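Long-range contacts in ankyrin repeat and SOCS box protein 11 (Homo sapiens, PDB 4UUC), which serves as the substrate-recognition component of a cullin-5-RING E3 ubiquitin ligase complex, marking proteins such as BIK for proteasomal degradation, with this chain the ankyrin repeat domain of the protein: residues G15-K21 and A51-L56; N36-H42 and T67-P73; W166-H172 and N192-A198. All blocks are in the same frame, centred on the assembly; numbering follows the deposited sequence. Where two conformers were deposited one is given.

Contact 1. Residues G15-K21 and A51-L56; sequences GRLLALK and ACAKAL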
loop_
_atom_site.group_PDB
_atom_site.type_symbol
_atom_site.label_atom_id
_atom_site.label_comp_id
_atom_site.label_asym_id
_atom_site.label_seq_id
_atom_site.Cartn_x
_atom_site.Cartn_y
_atom_site.Cartn_z
ATOM N N GLY A 15 -15.252 -14.664 -7.512
ATOM C CA GLY A 15 -14.789 -14.424 -8.866
ATOM C C GLY A 15 -15.544 -15.284 -9.866
ATOM O O GLY A 15 -14.982 -15.752 -10.859
ATOM N N ARG A 16 -16.824 -15.510 -9.588
ATOM C CA ARG A 16 -17.672 -16.302 -10.472
ATOM C C ARG A 16 -18.416 -15.380 -11.434
ATOM O O ARG A 16 -19.581 -15.053 -11.223
ATOM C CB ARG A 16 -18.655 -17.149 -9.663
ATOM C CG ARG A 16 -17.984 -18.180 -8.769
ATOM C CD ARG A 16 -18.423 -19.597 -9.101
ATOM N NE ARG A 16 -18.161 -20.513 -7.995
ATOM C CZ ARG A 16 -18.642 -21.751 -7.912
ATOM N NH1 ARG A 16 -19.415 -22.238 -8.874
ATOM N NH2 ARG A 16 -18.350 -22.504 -6.863
ATOM N N LEU A 17 -17.722 -14.966 -12.490
ATOM C CA LEU A 17 -18.236 -13.971 -13.427
ATOM C C LEU A 17 -19.588 -14.321 -14.053
ATOM O O LEU A 17 -20.470 -13.465 -14.139
ATOM C CB LEU A 17 -17.207 -13.740 -14.539
ATOM C CG LEU A 17 -17.551 -12.639 -15.544
ATOM C CD1 LEU A 17 -17.640 -11.280 -14.863
ATOM C CD2 LEU A 17 -16.537 -12.607 -16.660
ATOM N N LEU A 18 -19.757 -15.559 -14.507
ATOM C CA LEU A 18 -20.997 -15.930 -15.181
ATOM C C LEU A 18 -22.185 -15.868 -14.217
ATOM O O LEU A 18 -23.250 -15.366 -14.578
ATOM C CB LEU A 18 -20.878 -17.317 -15.809
ATOM C CG LEU A 18 -19.811 -17.446 -16.907
ATOM C CD1 LEU A 18 -19.939 -18.793 -17.589
ATOM C CD2 LEU A 18 -19.872 -16.323 -17.945
ATOM N N ALA A 19 -22.005 -16.353 -12.991
ATOM C CA ALA A 19 -23.061 -16.247 -11.981
ATOM C C ALA A 19 -23.359 -14.781 -11.657
ATOM O O ALA A 19 -24.520 -14.379 -11.558
ATOM C CB ALA A 19 -22.671 -16.997 -10.722
ATOM N N LEU A 20 -22.307 -13.984 -11.501
ATOM C CA LEU A 20 -22.465 -12.565 -11.207
ATOM C C LEU A 20 -23.268 -11.854 -12.299
ATOM O O LEU A 20 -24.220 -11.129 -12.008
ATOM C CB LEU A 20 -21.096 -11.903 -11.043
ATOM C CG LEU A 20 -21.134 -10.413 -10.724
ATOM C CD1 LEU A 20 -20.538 -10.144 -9.350
ATOM C CD2 LEU A 20 -20.415 -9.623 -11.803
ATOM N N LYS A 21 -22.889 -12.066 -13.555
ATOM C CA LYS A 21 -23.570 -11.419 -14.670
ATOM C C LYS A 21 -25.003 -11.926 -14.809
ATOM O O LYS A 21 -25.893 -11.175 -15.204
ATOM C CB LYS A 21 -22.796 -11.641 -15.970
ATOM C CG LYS A 21 -21.464 -10.906 -16.003
ATOM C CD LYS A 21 -20.683 -11.201 -17.275
ATOM C CE LYS A 21 -21.221 -10.421 -18.462
ATOM N NZ LYS A 21 -20.903 -8.971 -18.362
ATOM N N ALA A 51 -12.821 -8.772 -13.838
ATOM C CA ALA A 51 -13.964 -8.897 -14.738
ATOM C C ALA A 51 -15.265 -8.667 -13.970
ATOM O O ALA A 51 -16.163 -7.966 -14.447
ATOM C CB ALA A 51 -13.972 -10.263 -15.421
ATOM N N CYS A 52 -15.352 -9.235 -12.771
ATOM C CA CYS A 52 -16.509 -9.013 -11.911
ATOM C C CYS A 52 -16.608 -7.542 -11.512
ATOM O O CYS A 52 -17.691 -6.956 -11.540
ATOM C CB CYS A 52 -16.436 -9.896 -10.659
ATOM S SG CYS A 52 -16.713 -11.654 -10.962
ATOM N N ALA A 53 -15.478 -6.947 -11.142
ATOM C CA ALA A 53 -15.453 -5.536 -10.769
ATOM C C ALA A 53 -15.974 -4.664 -11.913
ATOM O O ALA A 53 -16.814 -3.793 -11.695
ATOM C CB ALA A 53 -14.045 -5.112 -10.371
ATOM N N LYS A 54 -15.503 -4.919 -13.132
ATOM C CA LYS A 54 -15.893 -4.094 -14.274
ATOM C C LYS A 54 -17.373 -4.252 -14.595
ATOM O O LYS A 54 -18.043 -3.275 -14.921
ATOM C CB LYS A 54 -15.063 -4.429 -15.515
ATOM C CG LYS A 54 -15.320 -3.470 -16.674
ATOM C CD LYS A 54 -14.425 -3.751 -17.865
ATOM C CE LYS A 54 -14.636 -2.711 -18.958
ATOM N NZ LYS A 54 -13.784 -2.963 -20.150
ATOM N N ALA A 55 -17.879 -5.479 -14.502
ATOM C CA ALA A 55 -19.290 -5.743 -14.758
ATOM C C ALA A 55 -20.163 -4.987 -13.757
ATOM O O ALA A 55 -21.217 -4.457 -14.109
ATOM C CB ALA A 55 -19.572 -7.235 -14.694
ATOM N N LEU A 56 -19.715 -4.935 -12.506
ATOM C CA LEU A 56 -20.435 -4.204 -11.473
ATOM C C LEU A 56 -20.381 -2.699 -11.750
ATOM O O LEU A 56 -21.390 -2.000 -11.627
ATOM C CB LEU A 56 -19.855 -4.520 -10.091
ATOM C CG LEU A 56 -20.135 -5.933 -9.566
ATOM C CD1 LEU A 56 -19.197 -6.286 -8.422
ATOM C CD2 LEU A 56 -21.582 -6.064 -9.119
#
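L17 and L20 of helix 17-26 pack on A51, C52, A55 and L56 of helix 50-58, joining the second helices of two consecutive ankyrin helix-turn-helix repeats, ANK 1 and ANK 2. The axes of the short segments run in nearly the same direction, 13° apart, and come within 9.8 Å of each other, as expected for neighbouring repeats stacked side by side. No hydrogen bond crosses, so the contact rests on van der Waals fit.

Methyl groups supply most of it. With CG anti to the backbone N (chi1 -175°), the fork of L17 reaches the next helix, where CD2 meets A51 CB at 3.7 Å. One turn on, L20 CD2 lies 3.8 Å from A55 CB, while L20 CD1 and L56 CD1 make a looser contact as their side chains cross at about a right angle. L20 also reaches L8, A11 and A12 of helix 7-14, tying the pair to the inner helix layer.

A second kind of contact sets side chains against backbone. L17 CD1 rests 3.6 Å from A51 C, and L20 CD2 touches C52 O at 3.8 Å. In the other direction the C52 thiol lies against the start of helix 17-26, SG lying 3.7 Å from L17 CA and close to G15 C and R16 N. That corner is a tight turn: G15, with positive phi, is the C-prime residue of a Schellman motif ending helix 7-14, and R16 is the N-cap of the next helix. At the rim K21 bends across to the other helix, bringing NZ to 4.3 Å from A55 CB.

Contact 2. Residues N36-H42 and T67-P73; sequences NRVSSLH and TVHGATP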
loop_
_atom_site.group_PDB
_atom_site.type_symbol
_atom_site.label_atom_id
_atom_site.label_comp_id
_atom_site.label_asym_id
_atom_site.label_seq_id
_atom_site.Cartn_x
_atom_site.Cartn_y
_atom_site.Cartn_z
ATOM N N ASN A 36 -21.951 -3.618 7.497
ATOM C CA ASN A 36 -20.649 -2.954 7.507
ATOM C C ASN A 36 -20.441 -2.112 6.248
ATOM O O ASN A 36 -19.327 -1.667 5.964
ATOM C CB ASN A 36 -19.521 -3.981 7.643
ATOM C CG ASN A 36 -19.457 -4.602 9.029
ATOM O OD1 ASN A 36 -19.863 -3.991 10.018
ATOM N ND2 ASN A 36 -18.938 -5.821 9.105
ATOM N N ARG A 37 -21.523 -1.904 5.501
ATOM C CA ARG A 37 -21.518 -1.085 4.289
ATOM C C ARG A 37 -20.550 -1.632 3.232
ATOM O O ARG A 37 -19.914 -0.872 2.502
ATOM C CB ARG A 37 -21.175 0.370 4.621
ATOM C CG ARG A 37 -22.187 1.026 5.542
ATOM C CD ARG A 37 -22.062 2.539 5.539
ATOM N NE ARG A 37 -23.058 3.158 6.409
ATOM C CZ ARG A 37 -24.342 3.306 6.093
ATOM N NH1 ARG A 37 -24.799 2.880 4.922
ATOM N NH2 ARG A 37 -25.175 3.880 6.952
ATOM N N VAL A 38 -20.463 -2.955 3.159
ATOM C CA VAL A 38 -19.670 -3.627 2.133
ATOM C C VAL A 38 -20.544 -3.948 0.924
ATOM O O VAL A 38 -21.576 -4.611 1.053
ATOM C CB VAL A 38 -19.038 -4.927 2.671
ATOM C CG1 VAL A 38 -18.215 -5.620 1.586
ATOM C CG2 VAL A 38 -18.173 -4.633 3.894
ATOM N N SER A 39 -20.121 -3.470 -0.243
ATOM C CA SER A 39 -20.811 -3.736 -1.502
ATOM C C SER A 39 -20.190 -4.935 -2.220
ATOM O O SER A 39 -19.111 -5.399 -1.856
ATOM C CB SER A 39 -20.751 -2.512 -2.413
ATOM O OG SER A 39 -19.457 -2.366 -2.987
ATOM N N SER A 40 -20.869 -5.422 -3.249
ATOM C CA SER A 40 -20.326 -6.499 -4.074
ATOM C C SER A 40 -19.018 -6.068 -4.739
ATOM O O SER A 40 -18.101 -6.877 -4.905
ATOM C CB SER A 40 -21.344 -6.926 -5.126
ATOM O OG SER A 40 -22.469 -7.533 -4.510
ATOM N N LEU A 41 -18.923 -4.793 -5.105
ATOM C CA LEU A 41 -17.694 -4.274 -5.704
ATOM C C LEU A 41 -16.526 -4.368 -4.725
ATOM O O LEU A 41 -15.417 -4.738 -5.115
ATOM C CB LEU A 41 -17.876 -2.826 -6.163
ATOM C CG LEU A 41 -16.638 -2.185 -6.804
ATOM C CD1 LEU A 41 -16.199 -2.958 -8.047
ATOM C CD2 LEU A 41 -16.897 -0.729 -7.145
ATOM N N HIS A 42 -16.772 -4.028 -3.459
ATOM C CA HIS A 42 -15.756 -4.188 -2.418
ATOM C C HIS A 42 -15.224 -5.621 -2.412
ATOM O O HIS A 42 -14.012 -5.837 -2.366
ATOM C CB HIS A 42 -16.310 -3.845 -1.028
ATOM C CG HIS A 42 -16.386 -2.377 -0.741
ATOM N ND1 HIS A 42 -17.581 -1.728 -0.511
ATOM C CD2 HIS A 42 -15.420 -1.436 -0.621
ATOM C CE1 HIS A 42 -17.348 -0.450 -0.272
ATOM N NE2 HIS A 42 -16.044 -0.245 -0.333
ATOM N N THR A 67 -16.636 1.590 3.327
ATOM C CA THR A 67 -17.150 0.690 4.354
ATOM C C THR A 67 -17.091 1.364 5.723
ATOM O O THR A 67 -16.494 2.430 5.872
ATOM C CB THR A 67 -16.355 -0.624 4.428
ATOM O OG1 THR A 67 -15.065 -0.370 4.997
ATOM C CG2 THR A 67 -16.199 -1.257 3.043
ATOM N N VAL A 68 -17.696 0.728 6.721
ATOM C CA VAL A 68 -17.690 1.256 8.082
ATOM C C VAL A 68 -16.264 1.431 8.598
ATOM O O VAL A 68 -15.998 2.309 9.417
ATOM C CB VAL A 68 -18.476 0.334 9.045
ATOM C CG1 VAL A 68 -18.291 0.765 10.500
ATOM C CG2 VAL A 68 -19.953 0.330 8.681
ATOM N N HIS A 69 -15.350 0.597 8.110
ATOM C CA HIS A 69 -13.961 0.628 8.559
ATOM C C HIS A 69 -13.063 1.502 7.673
ATOM O O HIS A 69 -11.847 1.536 7.860
ATOM C CB HIS A 69 -13.408 -0.796 8.618
ATOM C CG HIS A 69 -14.094 -1.662 9.628
ATOM N ND1 HIS A 69 -14.302 -3.011 9.435
ATOM C CD2 HIS A 69 -14.621 -1.370 10.841
ATOM C CE1 HIS A 69 -14.927 -3.513 10.486
ATOM N NE2 HIS A 69 -15.132 -2.538 11.353
ATOM N N GLY A 70 -13.664 2.207 6.717
ATOM C CA GLY A 70 -12.946 3.191 5.920
ATOM C C GLY A 70 -12.276 2.620 4.685
ATOM O O GLY A 70 -11.358 3.231 4.128
ATOM N N ALA A 71 -12.738 1.456 4.245
ATOM C CA ALA A 71 -12.169 0.807 3.068
ATOM C C ALA A 71 -12.933 1.194 1.807
ATOM O O ALA A 71 -14.166 1.218 1.793
ATOM C CB ALA A 71 -12.169 -0.704 3.245
ATOM N N THR A 72 -12.181 1.507 0.757
ATOM C CA THR A 72 -12.727 1.751 -0.571
ATOM C C THR A 72 -12.423 0.552 -1.468
ATOM O O THR A 72 -11.591 -0.289 -1.117
ATOM C CB THR A 72 -12.135 3.020 -1.199
ATOM O OG1 THR A 72 -10.709 2.892 -1.268
ATOM C CG2 THR A 72 -12.491 4.254 -0.370
ATOM N N PRO A 73 -13.098 0.461 -2.626
ATOM C CA PRO A 73 -12.744 -0.611 -3.566
ATOM C C PRO A 73 -11.264 -0.571 -3.942
ATOM O O PRO A 73 -10.646 -1.626 -4.081
ATOM C CB PRO A 73 -13.636 -0.327 -4.775
ATOM C CG PRO A 73 -14.841 0.373 -4.187
ATOM C CD PRO A 73 -14.313 1.188 -3.043
#
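The H42 imidazole is covered on one face by the T67 methyl, CG2 standing 3.6 Å from the ring centroid, a CH-pi contact 11° off the normal. At the rim of the ring, S39 N lies in its plane and donates to ND1 at 3.1 Å, and T72 C approaches near the plane at another part of the edge. This histidine ends the ankyrin TPLH position of ANK 2, here S39-H42, whose capping box is completed by H42 N donating to S39 OG. NE2 donates chiefly to G65 O, with a weak second bond to A71 O, and P73 CD approaches it obliquely at 3.5 Å. With an alanine here, S39 N and G65 O would probably lose their ring partner and the T67 methyl would face a gap.

The loop 67-73 is itself folded by a type I turn from T67 to G70, and T67 OG1, between its backbone N and carbonyl carbon (chi1 72°), accepts from A71 N. L41 CD2 packs on P73 CG at 3.8 Å. Toward the loop tips V68 N donates to N36 O at 3.0 Å, from well above the carbonyl plane.

Contact 3. Residues W166-H172 and N192-A198; sequences WLDTPLH and NLKRRNA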
loop_
_atom_site.group_PDB
_atom_site.type_symbol
_atom_site.label_atom_id
_atom_site.label_comp_id
_atom_site.label_asym_id
_atom_site.label_seq_id
_atom_site.Cartn_x
_atom_site.Cartn_y
_atom_site.Cartn_z
ATOM N N TRP A 166 7.226 10.459 11.469
ATOM C CA TRP A 166 7.738 11.598 12.232
ATOM C C TRP A 166 9.269 11.499 12.351
ATOM O O TRP A 166 9.960 11.691 11.354
ATOM C CB TRP A 166 7.061 11.715 13.607
ATOM C CG TRP A 166 7.380 13.045 14.270
ATOM C CD1 TRP A 166 7.330 14.278 13.687
ATOM C CD2 TRP A 166 7.823 13.261 15.619
ATOM N NE1 TRP A 166 7.708 15.246 14.584
ATOM C CE2 TRP A 166 8.014 14.649 15.778
ATOM C CE3 TRP A 166 8.071 12.416 16.707
ATOM C CZ2 TRP A 166 8.444 15.211 16.977
ATOM C CZ3 TRP A 166 8.498 12.978 17.898
ATOM C CH2 TRP A 166 8.683 14.361 18.021
ATOM N N LEU A 167 9.805 11.203 13.535
ATOM C CA LEU A 167 11.262 11.189 13.720
ATOM C C LEU A 167 11.914 9.839 13.398
ATOM O O LEU A 167 13.143 9.733 13.363
ATOM C CB LEU A 167 11.624 11.585 15.151
ATOM C CG LEU A 167 11.498 13.065 15.532
ATOM C CD1 LEU A 167 11.984 13.259 16.957
ATOM C CD2 LEU A 167 12.248 13.985 14.583
ATOM N N ASP A 168 11.100 8.812 13.180
ATOM C CA ASP A 168 11.610 7.499 12.794
ATOM C C ASP A 168 11.802 7.484 11.275
ATOM O O ASP A 168 10.832 7.462 10.516
ATOM C CB ASP A 168 10.649 6.393 13.244
ATOM C CG ASP A 168 11.366 5.107 13.640
ATOM O OD1 ASP A 168 12.318 5.164 14.443
ATOM O OD2 ASP A 168 10.962 4.032 13.157
ATOM N N THR A 169 13.053 7.535 10.832
ATOM C CA THR A 169 13.350 7.560 9.407
ATOM C C THR A 169 13.210 6.150 8.825
ATOM O O THR A 169 13.179 5.173 9.570
ATOM C CB THR A 169 14.775 8.093 9.121
ATOM O OG1 THR A 169 15.747 7.108 9.491
ATOM C CG2 THR A 169 15.045 9.390 9.884
ATOM N N PRO A 170 13.111 6.043 7.490
ATOM C CA PRO A 170 13.120 4.729 6.840
ATOM C C PRO A 170 14.327 3.884 7.238
ATOM O O PRO A 170 14.211 2.661 7.329
ATOM C CB PRO A 170 13.154 5.084 5.353
ATOM C CG PRO A 170 12.455 6.391 5.280
ATOM C CD PRO A 170 12.879 7.127 6.521
ATOM N N LEU A 171 15.466 4.527 7.481
ATOM C CA LEU A 171 16.662 3.802 7.895
ATOM C C LEU A 171 16.485 3.213 9.296
ATOM O O LEU A 171 16.939 2.103 9.563
ATOM C CB LEU A 171 17.892 4.713 7.855
ATOM C CG LEU A 171 19.238 4.025 8.101
ATOM C CD1 LEU A 171 19.626 3.126 6.924
ATOM C CD2 LEU A 171 20.322 5.048 8.373
ATOM N N HIS A 172 15.828 3.951 10.191
ATOM C CA HIS A 172 15.526 3.424 11.520
ATOM C C HIS A 172 14.662 2.177 11.412
ATOM O O HIS A 172 14.910 1.181 12.089
ATOM C CB HIS A 172 14.814 4.465 12.392
ATOM C CG HIS A 172 15.715 5.534 12.923
ATOM N ND1 HIS A 172 15.664 6.838 12.480
ATOM C CD2 HIS A 172 16.685 5.496 13.867
ATOM C CE1 HIS A 172 16.569 7.555 13.120
ATOM N NE2 HIS A 172 17.203 6.765 13.967
ATOM N N ASN A 192 20.713 9.764 6.286
ATOM C CA ASN A 192 21.526 10.252 7.393
ATOM C C ASN A 192 21.694 9.167 8.451
ATOM O O ASN A 192 20.762 8.866 9.195
ATOM C CB ASN A 192 20.883 11.502 8.002
ATOM C CG ASN A 192 21.776 12.186 9.022
ATOM O OD1 ASN A 192 22.483 11.535 9.792
ATOM N ND2 ASN A 192 21.742 13.511 9.033
ATOM N N LEU A 193 22.886 8.583 8.524
ATOM C CA LEU A 193 23.119 7.448 9.415
ATOM C C LEU A 193 23.281 7.851 10.877
ATOM O O LEU A 193 23.261 6.996 11.761
ATOM C CB LEU A 193 24.359 6.664 8.965
ATOM C CG LEU A 193 24.098 5.491 8.011
ATOM C CD1 LEU A 193 23.621 5.988 6.653
ATOM C CD2 LEU A 193 25.334 4.613 7.861
ATOM N N LYS A 194 23.434 9.145 11.136
ATOM C CA LYS A 194 23.733 9.613 12.487
ATOM C C LYS A 194 22.496 10.089 13.254
ATOM O O LYS A 194 22.457 9.995 14.483
ATOM C CB LYS A 194 24.771 10.739 12.426
ATOM C CG LYS A 194 26.118 10.314 11.839
ATOM C CD LYS A 194 26.884 9.384 12.773
ATOM C CE LYS A 194 28.153 8.842 12.120
ATOM N NZ LYS A 194 29.183 9.889 11.873
ATOM N N ARG A 195 21.477 10.579 12.552
ATOM C CA ARG A 195 20.374 11.244 13.244
ATOM C C ARG A 195 19.570 10.279 14.113
ATOM O O ARG A 195 19.404 9.098 13.788
ATOM C CB ARG A 195 19.451 11.952 12.249
ATOM C CG ARG A 195 18.781 11.058 11.241
ATOM C CD ARG A 195 17.808 11.863 10.397
ATOM N NE ARG A 195 16.628 12.259 11.160
ATOM C CZ ARG A 195 15.633 12.997 10.679
ATOM N NH1 ARG A 195 15.671 13.441 9.427
ATOM N NH2 ARG A 195 14.599 13.297 11.453
ATOM N N ARG A 196 19.084 10.806 15.232
ATOM C CA ARG A 196 18.392 10.009 16.235
ATOM C C ARG A 196 16.885 10.211 16.153
ATOM O O ARG A 196 16.417 11.265 15.715
ATOM C CB ARG A 196 18.910 10.366 17.630
ATOM C CG ARG A 196 20.424 10.254 17.740
ATOM C CD ARG A 196 20.934 10.495 19.151
ATOM N NE ARG A 196 22.334 10.091 19.275
ATOM C CZ ARG A 196 22.743 8.846 19.512
ATOM N NH1 ARG A 196 21.861 7.865 19.665
ATOM N NH2 ARG A 196 24.038 8.577 19.601
ATOM N N ASN A 197 16.138 9.192 16.575
ATOM C CA ASN A 197 14.680 9.232 16.537
ATOM C C ASN A 197 14.082 9.679 17.873
ATOM O O ASN A 197 14.789 10.206 18.730
ATOM C CB ASN A 197 14.123 7.861 16.122
ATOM C CG ASN A 197 14.347 6.770 17.170
ATOM O OD1 ASN A 197 14.867 7.012 18.258
ATOM N ND2 ASN A 197 13.946 5.550 16.828
ATOM N N ALA A 198 12.784 9.452 18.048
ATOM C CA ALA A 198 12.065 9.938 19.225
ATOM C C ALA A 198 12.500 9.240 20.514
ATOM O O ALA A 198 12.269 9.750 21.611
ATOM C CB ALA A 198 10.567 9.770 19.021
HETATM O O HOH W 1 15.192 11.526 13.436
HETATM O O HOH W 2 18.342 8.185 9.641
#
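The TPLH motif of ANK 6, T169-H172, starts helix 170-175 and meets the loop 192-198 that follows helix 180-188. T169 and H172 form its capping box: H172 N donates to T169 OG1, and T169 N donates back to H172 ND1 at 3.2 Å, which fixes the turn of the imidazole. N197 CB then sits over one face of that ring, 3.9 Å from its centroid, while R195 O lies at the edge near its plane; NE2 bonds weakly to K201 O.

N197 is gripped at both ends of its amide. ND2 donates to D168 OD1 at 2.9 Å, met nearly along the C-O direction with the carboxylate and amide planes 32° apart; OD1 accepts from Q199 N and K201 N. The other carboxylate oxygen, D168 OD2, bonds to Y140 and makes a salt bridge to R176, so this buried acid links the loop to the preceding repeat.

R195, bent at chi3 (-71°), folds its guanidinium back over the motif. T169 CG2 presses on one face, 3.5 Å from NE, and L167 CD2 comes to the edge. Water 1 accepts from R195 NH2 at 2.7 Å and donates to L167 O and R196 O, bridging the two segments; water 2 donates to N192 O and also bonds T169 OG1. N192 OD1 accepts from K194 N and R195 N, an Asx turn and Asx motif shaping the start of the loop.

Apolar contacts flank this polar network. L171 CD2 packs on L193 CG at 3.8 Å, and at the far margin W166 CZ3 meets A198 CB at 4.0 Å.

In the fold
From the N terminus, residues 15-21 open contact 1, and 36-42 open contact 2 before 51-56 close the first loop; 67-73 then close the second. The two therefore cross, spanning ANK 1 to ANK 2 and ANK 2 to ANK 3, with contact 1 between second helices and contact 2 where inter-repeat loops run into first helices. They touch inside ANK 2, where L56 CD1 packs 3.6 Å from L41 N. Contact 3 follows in series after both, closing a short loop around helix 180-188 in ANK 6. Its centre lies about 36 Å from that of contact 2 and about 47 Å from that of contact 1, across the chain's centre.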